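Local coordinates for protein putative invasin (Yersinia pseudotuberculosis IP 31758, PDB 5N40) that probably acts as a surface adhesin of the invasin family, with immunoglobulin-like domains leading to a C-type lectin-like adhesion domain, at residues 282-287 and 311-316. The protein carries 1 engineered substitution. Sequence-based numbering, arbitrary orientation.
Sequences PSSSQL and YRSSTS
Thr315 reaches across to the first turn of helix 284-293, where its OG1 accepts the amide hydrogen of Ser284 at 2.9 Å from N in an almost straight bond (173°). Its OG1 stands anti to the carbonyl carbon (chi1 -54°), which turns the hydroxyl to the helix start. One water bridges the two segments: it accepts from Ser285 N and is hydrogen-bonded to Ser284 OG (2.8 Å) and Thr315 OG1 (2.9 Å). Ser283 occupies the N-cap and forms a capping box with Gln286. Its OG accepts from Gln286 N, while its own N donates to Gln286 OE1 from above the amide plane.

Just before the cap, Pro282 O takes the amide of Ser314 at 2.9 Å, again with the donor lifted out of the carbonyl plane, and the same oxygen receives a CA-H...O contact from Ser313 CA (3.2 Å). Ser313 sets its CB against the backbone of Ser283 and Ser284, 3.4 Å from Ser284 N. Its OG closes an ST turn by accepting from Thr315 N and also bonds to Phe323 O of the adjoining strand; Ser314 OG bonds to Val281 O. One helical turn on, Leu287 lays its CD1 branch over strand 311-313, 3.4 Å from Arg312 O and 4.0 Å from Ser313 CB, with Val325 and Phe244 also against its side chain.

The contact thus joins a helix start to the corner between strands 311-313 and 315-318 within the C-type lectin-like adhesion domain. Three amides of the helix's first turn find different acceptors: a threonine hydroxyl for Ser284, water for Ser285 and the cap for Gln286, so this largely buried junction combines polar bonds at the helix start with packing of Leu287 on the strand.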
loop_
_atom_site.group_PDB
_atom_site.type_symbol
_atom_site.label_atom_id
_atom_site.label_comp_id
_atom_site.label_asym_id
_atom_site.label_seq_id
_atom_site.Cartn_x
_atom_site.Cartn_y
_atom_site.Cartn_z
ATOM N N PRO A 282 38.811 15.148 9.870
ATOM C CA PRO A 282 38.888 14.901 11.313
ATOM C C PRO A 282 40.091 14.040 11.673
ATOM O O PRO A 282 40.656 13.316 10.850
ATOM C CB PRO A 282 37.568 14.186 11.631
ATOM C CG PRO A 282 37.146 13.580 10.332
ATOM C CD PRO A 282 37.607 14.537 9.274
ATOM N N SER A 283 40.500 14.145 12.934
ATOM C CA SER A 283 41.561 13.288 13.426
ATOM C C SER A 283 41.064 11.848 13.520
ATOM O O SER A 283 39.861 11.576 13.529
ATOM C CB SER A 283 42.049 13.764 14.796
ATOM O OG SER A 283 41.045 13.573 15.783
ATOM N N SER A 284 42.011 10.912 13.602
ATOM C CA SER A 284 41.624 9.512 13.714
ATOM C C SER A 284 40.900 9.243 15.032
ATOM O O SER A 284 39.938 8.469 15.067
ATOM C CB SER A 284 42.849 8.608 13.555
ATOM O OG SER A 284 43.874 8.940 14.469
ATOM N N SER A 285 41.326 9.879 16.128
ATOM C CA SER A 285 40.611 9.663 17.386
ATOM C C SER A 285 39.197 10.236 17.330
ATOM O O SER A 285 38.278 9.669 17.932
ATOM C CB SER A 285 41.386 10.271 18.556
ATOM O OG SER A 285 41.412 11.679 18.477
ATOM N N GLN A 286 39.003 11.349 16.623
ATOM C CA GLN A 286 37.655 11.883 16.441
ATOM C C GLN A 286 36.768 10.889 15.702
ATOM O O GLN A 286 35.636 10.626 16.117
ATOM C CB GLN A 286 37.714 13.215 15.698
ATOM C CG GLN A 286 38.095 14.383 16.605
ATOM C CD GLN A 286 38.534 15.612 15.846
ATOM O OE1 GLN A 286 38.670 15.589 14.626
ATOM N NE2 GLN A 286 38.759 16.699 16.570
ATOM N N LEU A 287 37.277 10.310 14.611
ATOM C CA LEU A 287 36.504 9.318 13.872
ATOM C C LEU A 287 36.207 8.097 14.729
ATOM O O LEU A 287 35.115 7.529 14.652
ATOM C CB LEU A 287 37.251 8.913 12.598
ATOM C CG LEU A 287 37.230 9.946 11.475
ATOM C CD1 LEU A 287 38.270 9.589 10.427
ATOM C CD2 LEU A 287 35.838 10.042 10.846
ATOM N N TYR A 311 37.736 5.598 5.928
ATOM C CA TYR A 311 37.593 7.046 5.973
ATOM C C TYR A 311 38.932 7.679 6.324
ATOM O O TYR A 311 39.645 7.192 7.207
ATOM C CB TYR A 311 36.530 7.452 7.007
ATOM C CG TYR A 311 35.110 7.236 6.516
ATOM C CD1 TYR A 311 34.629 5.963 6.245
ATOM C CD2 TYR A 311 34.255 8.313 6.323
ATOM C CE1 TYR A 311 33.331 5.772 5.769
ATOM C CE2 TYR A 311 32.958 8.129 5.860
ATOM C CZ TYR A 311 32.503 6.861 5.592
ATOM O OH TYR A 311 31.206 6.688 5.123
ATOM N N ARG A 312 39.275 8.761 5.632
ATOM C CA ARG A 312 40.568 9.402 5.845
ATOM C C ARG A 312 40.558 10.236 7.121
ATOM O O ARG A 312 39.536 10.808 7.512
ATOM C CB ARG A 312 40.941 10.287 4.650
ATOM C CG ARG A 312 41.243 9.500 3.383
ATOM C CD ARG A 312 41.983 10.338 2.339
ATOM N NE ARG A 312 42.561 9.488 1.300
ATOM C CZ ARG A 312 43.689 8.796 1.436
ATOM N NH1 ARG A 312 44.381 8.849 2.570
ATOM N NH2 ARG A 312 44.131 8.047 0.435
ATOM N N SER A 313 41.716 10.294 7.776
ATOM C CA SER A 313 41.918 11.157 8.928
ATOM C C SER A 313 43.081 12.098 8.657
ATOM O O SER A 313 43.841 11.933 7.700
ATOM C CB SER A 313 42.186 10.346 10.205
ATOM O OG SER A 313 43.581 10.158 10.411
ATOM N N SER A 314 43.220 13.088 9.531
ATOM C CA SER A 314 44.297 14.061 9.442
ATOM C C SER A 314 45.428 13.771 10.420
ATOM O O SER A 314 46.290 14.630 10.625
ATOM C CB SER A 314 43.750 15.465 9.686
ATOM O OG SER A 314 43.080 15.526 10.932
ATOM N N THR A 315 45.445 12.583 11.023
ATOM C CA THR A 315 46.488 12.195 11.965
ATOM C C THR A 315 47.619 11.502 11.212
ATOM O O THR A 315 47.403 10.458 10.585
ATOM C CB THR A 315 45.921 11.267 13.039
ATOM O OG1 THR A 315 44.786 11.884 13.660
ATOM C CG2 THR A 315 46.974 10.952 14.103
ATOM N N SER A 316 48.823 12.067 11.298
ATOM C CA SER A 316 49.992 11.466 10.666
ATOM C C SER A 316 50.412 10.199 11.401
ATOM O O SER A 316 50.531 10.193 12.630
ATOM C CB SER A 316 51.150 12.459 10.644
ATOM O OG SER A 316 50.795 13.641 9.951
HETATM O O HOH W 1 44.006 11.072 16.352
#